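Local coordinates for protein ATP phosphoribosyltransferase (Thermotoga maritima, PDB 1O63) that probably catalyses the first step of histidine biosynthesis, condensing ATP with 5-phosphoribose 1-diphosphate to give N'-(5'-phosphoribosyl)-ATP and diphosphate, at residues G132-A137 with D144-I149. Sequence-based numbering, arbitrary orientation.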
ATOM      1  N   GLY A 132      -5.683   3.577  -1.819  1.00 30.61           N
ATOM      2  CA  GLY A 132      -6.872   3.108  -1.079  1.00 27.97           C
ATOM      3  C   GLY A 132      -7.958   4.181  -1.227  1.00 28.28           C
ATOM      4  O   GLY A 132      -7.737   5.134  -1.984  1.00 26.24           O
ATOM      5  N   SER A 133      -9.113   3.945  -0.637  1.00 26.50           N
ATOM      6  CA  SER A 133     -10.250   4.849  -0.735  1.00 26.22           C
ATOM      7  C   SER A 133     -10.483   5.278  -2.180  1.00 25.99           C
ATOM      8  O   SER A 133     -10.851   6.419  -2.489  1.00 25.22           O
ATOM      9  CB  SER A 133     -10.048   6.068   0.171  1.00 26.81           C
ATOM     10  OG  SER A 133     -10.016   5.681   1.534  1.00 31.20           O
ATOM     11  N   VAL A 134     -10.426   4.291  -3.091  1.00 25.80           N
ATOM     12  CA  VAL A 134     -10.545   4.566  -4.510  1.00 23.04           C
ATOM     13  C   VAL A 134     -11.932   5.078  -4.848  1.00 23.95           C
ATOM     14  O   VAL A 134     -12.115   5.780  -5.841  1.00 23.15           O
ATOM     15  CB  VAL A 134     -10.176   3.340  -5.356  1.00 23.82           C
ATOM     16  CG1 VAL A 134     -10.214   3.671  -6.838  1.00 21.49           C
ATOM     17  CG2 VAL A 134      -8.742   2.873  -5.006  1.00 22.53           C
ATOM     18  N   GLU A 135     -12.944   4.734  -4.039  1.00 23.47           N
ATOM     19  CA  GLU A 135     -14.303   5.181  -4.280  1.00 26.71           C
ATOM     20  C   GLU A 135     -14.491   6.686  -4.183  1.00 27.53           C
ATOM     21  O   GLU A 135     -15.480   7.210  -4.731  1.00 28.18           O
ATOM     22  CB  GLU A 135     -15.294   4.421  -3.417  1.00 30.92           C
ATOM     23  CG  GLU A 135     -15.281   4.782  -1.951  1.00 36.37           C
ATOM     24  CD  GLU A 135     -14.172   4.079  -1.181  1.00 37.96           C
ATOM     25  OE1 GLU A 135     -13.489   3.212  -1.745  1.00 38.00           O
ATOM     26  OE2 GLU A 135     -14.005   4.370   0.021  1.00 38.54           O
ATOM     27  N   LEU A 136     -13.566   7.430  -3.628  1.00 26.16           N
ATOM     28  CA  LEU A 136     -13.604   8.889  -3.579  1.00 28.44           C
ATOM     29  C   LEU A 136     -13.262   9.515  -4.930  1.00 28.18           C
ATOM     30  O   LEU A 136     -13.714  10.627  -5.224  1.00 29.18           O
ATOM     31  CB  LEU A 136     -12.604   9.379  -2.527  1.00 27.47           C
ATOM     32  CG  LEU A 136     -12.355  10.868  -2.393  1.00 31.47           C
ATOM     33  CD1 LEU A 136     -13.657  11.593  -2.073  1.00 33.26           C
ATOM     34  CD2 LEU A 136     -11.303  11.155  -1.321  1.00 31.90           C
ATOM     35  N   ALA A 137     -12.525   8.840  -5.811  1.00 28.25           N
ATOM     36  CA  ALA A 137     -12.097   9.453  -7.069  1.00 27.98           C
ATOM     37  C   ALA A 137     -13.162  10.060  -7.944  1.00 27.32           C
ATOM     38  O   ALA A 137     -13.028  11.228  -8.367  1.00 27.98           O
ATOM     39  CB  ALA A 137     -11.216   8.471  -7.857  1.00 27.14           C
ATOM     40  N   ASP A 144     -13.256   9.264 -13.966  1.00 24.34           N
ATOM     41  CA  ASP A 144     -14.594   9.005 -14.475  1.00 24.74           C
ATOM     42  C   ASP A 144     -15.095   7.700 -13.869  1.00 24.43           C
ATOM     43  O   ASP A 144     -16.263   7.503 -13.554  1.00 23.71           O
ATOM     44  CB  ASP A 144     -14.522   8.922 -16.006  1.00 29.94           C
ATOM     45  CG  ASP A 144     -14.133  10.255 -16.642  1.00 33.70           C
ATOM     46  OD1 ASP A 144     -14.950  11.181 -16.558  1.00 33.74           O
ATOM     47  OD2 ASP A 144     -13.046  10.366 -17.249  1.00 35.15           O
ATOM     48  N   LEU A 145     -14.169   6.735 -13.763  1.00 20.74           N
ATOM     49  CA  LEU A 145     -14.457   5.381 -13.401  1.00 20.36           C
ATOM     50  C   LEU A 145     -13.378   4.844 -12.430  1.00 20.34           C
ATOM     51  O   LEU A 145     -12.327   5.430 -12.289  1.00 21.37           O
ATOM     52  CB  LEU A 145     -14.410   4.422 -14.621  1.00 18.32           C
ATOM     53  CG  LEU A 145     -15.291   4.739 -15.823  1.00 24.59           C
ATOM     54  CD1 LEU A 145     -14.841   3.982 -17.076  1.00 20.93           C
ATOM     55  CD2 LEU A 145     -16.756   4.453 -15.554  1.00 25.28           C
ATOM     56  N   ILE A 146     -13.722   3.743 -11.770  1.00 20.64           N
ATOM     57  CA  ILE A 146     -12.710   3.068 -10.954  1.00 21.81           C
ATOM     58  C   ILE A 146     -12.680   1.581 -11.303  1.00 19.35           C
ATOM     59  O   ILE A 146     -13.646   1.085 -11.887  1.00 21.85           O
ATOM     60  CB  ILE A 146     -12.941   3.187  -9.444  1.00 21.15           C
ATOM     61  CG1 ILE A 146     -14.238   2.479  -9.072  1.00 22.67           C
ATOM     62  CG2 ILE A 146     -12.894   4.666  -9.005  1.00 19.02           C
ATOM     63  CD1 ILE A 146     -14.585   2.445  -7.605  1.00 26.74           C
ATOM     64  N   VAL A 147     -11.551   0.954 -11.003  1.00 18.51           N
ATOM     65  CA  VAL A 147     -11.466  -0.521 -11.084  1.00 19.58           C
ATOM     66  C   VAL A 147     -11.055  -0.933  -9.665  1.00 20.42           C
ATOM     67  O   VAL A 147     -10.005  -0.485  -9.206  1.00 20.72           O
ATOM     68  CB  VAL A 147     -10.479  -1.030 -12.123  1.00 20.00           C
ATOM     69  CG1 VAL A 147     -10.142  -2.494 -11.883  1.00 19.82           C
ATOM     70  CG2 VAL A 147     -10.983  -0.823 -13.540  1.00 18.20           C
ATOM     71  N   ASP A 148     -11.937  -1.615  -8.952  1.00 20.25           N
ATOM     72  CA  ASP A 148     -11.630  -1.913  -7.538  1.00 22.52           C
ATOM     73  C   ASP A 148     -12.333  -3.178  -7.081  1.00 21.87           C
ATOM     74  O   ASP A 148     -13.202  -3.721  -7.773  1.00 21.72           O
ATOM     75  CB  ASP A 148     -12.045  -0.740  -6.645  1.00 22.29           C
ATOM     76  CG  ASP A 148     -11.345  -0.698  -5.308  1.00 27.60           C
ATOM     77  OD1 ASP A 148     -10.399  -1.488  -5.081  1.00 29.98           O
ATOM     78  OD2 ASP A 148     -11.731   0.127  -4.454  1.00 28.60           O
ATOM     79  N   ILE A 149     -11.986  -3.622  -5.888  1.00 23.15           N
ATOM     80  CA  ILE A 149     -12.574  -4.824  -5.306  1.00 22.80           C
ATOM     81  C   ILE A 149     -13.815  -4.418  -4.478  1.00 25.71           C
ATOM     82  O   ILE A 149     -13.800  -3.395  -3.809  1.00 24.51           O
ATOM     83  CB  ILE A 149     -11.595  -5.501  -4.329  1.00 24.68           C
ATOM     84  CG1 ILE A 149     -10.310  -5.966  -5.033  1.00 22.40           C
ATOM     85  CG2 ILE A 149     -12.240  -6.664  -3.580  1.00 24.22           C
ATOM     86  CD1 ILE A 149      -9.317  -6.504  -3.958  1.00 23.63           C
TER
HETATM   87  O   HOH W   1     -10.485   1.367  -2.325  1.00 28.65           O
HETATM   88  O   HOH W   2     -14.251   1.001  -3.568  1.00 32.36           O
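V134 turns CG1 anti to its own N (chi1 -176°), and I146 places CG2 anti to its carbonyl carbon, so that the two methyls meet with CG1 of V134 3.6 Å from CG2 of I146. The contact joins the turn leading into the short, weakly bonded helix 136-140 to strand 145-150 within a beta-alpha-beta unit of the periplasmic-binding-protein-like fold: strand 125-129 leads through the helix into strand 145-150, and strand 104-108 lies between the two, parallel to both. A type I turn from S133 to L136 presents V134 to the sheet, where its side chain also touches A107 of strand 104-108 and K109 in the loop that follows. The branched side chains of V134 and I146 lie alongside each other, pointing opposite ways, and the CG2 methyl of I146 also lies 3.4 Å from O of V134. That carbonyl has a backbone partner, N of A137, at 3.1 Å. CB of A137 extends the apolar patch, more loosely, to 4.3 Å from CG2 of I146.

Beyond this patch the interface becomes polar and is joined through water. The carboxylate of D148 uses OD1 for a weak bond to N of I149, while OD2 accepts from two waters. One of them accepts from N of V134. The other links two acidic groups whose nearest oxygens, OE1 of E135 and OD2 of D148, stand 4.5 Å apart. It may ease their repulsion by donating to both, reaching OD2 of D148 at 2.8 Å.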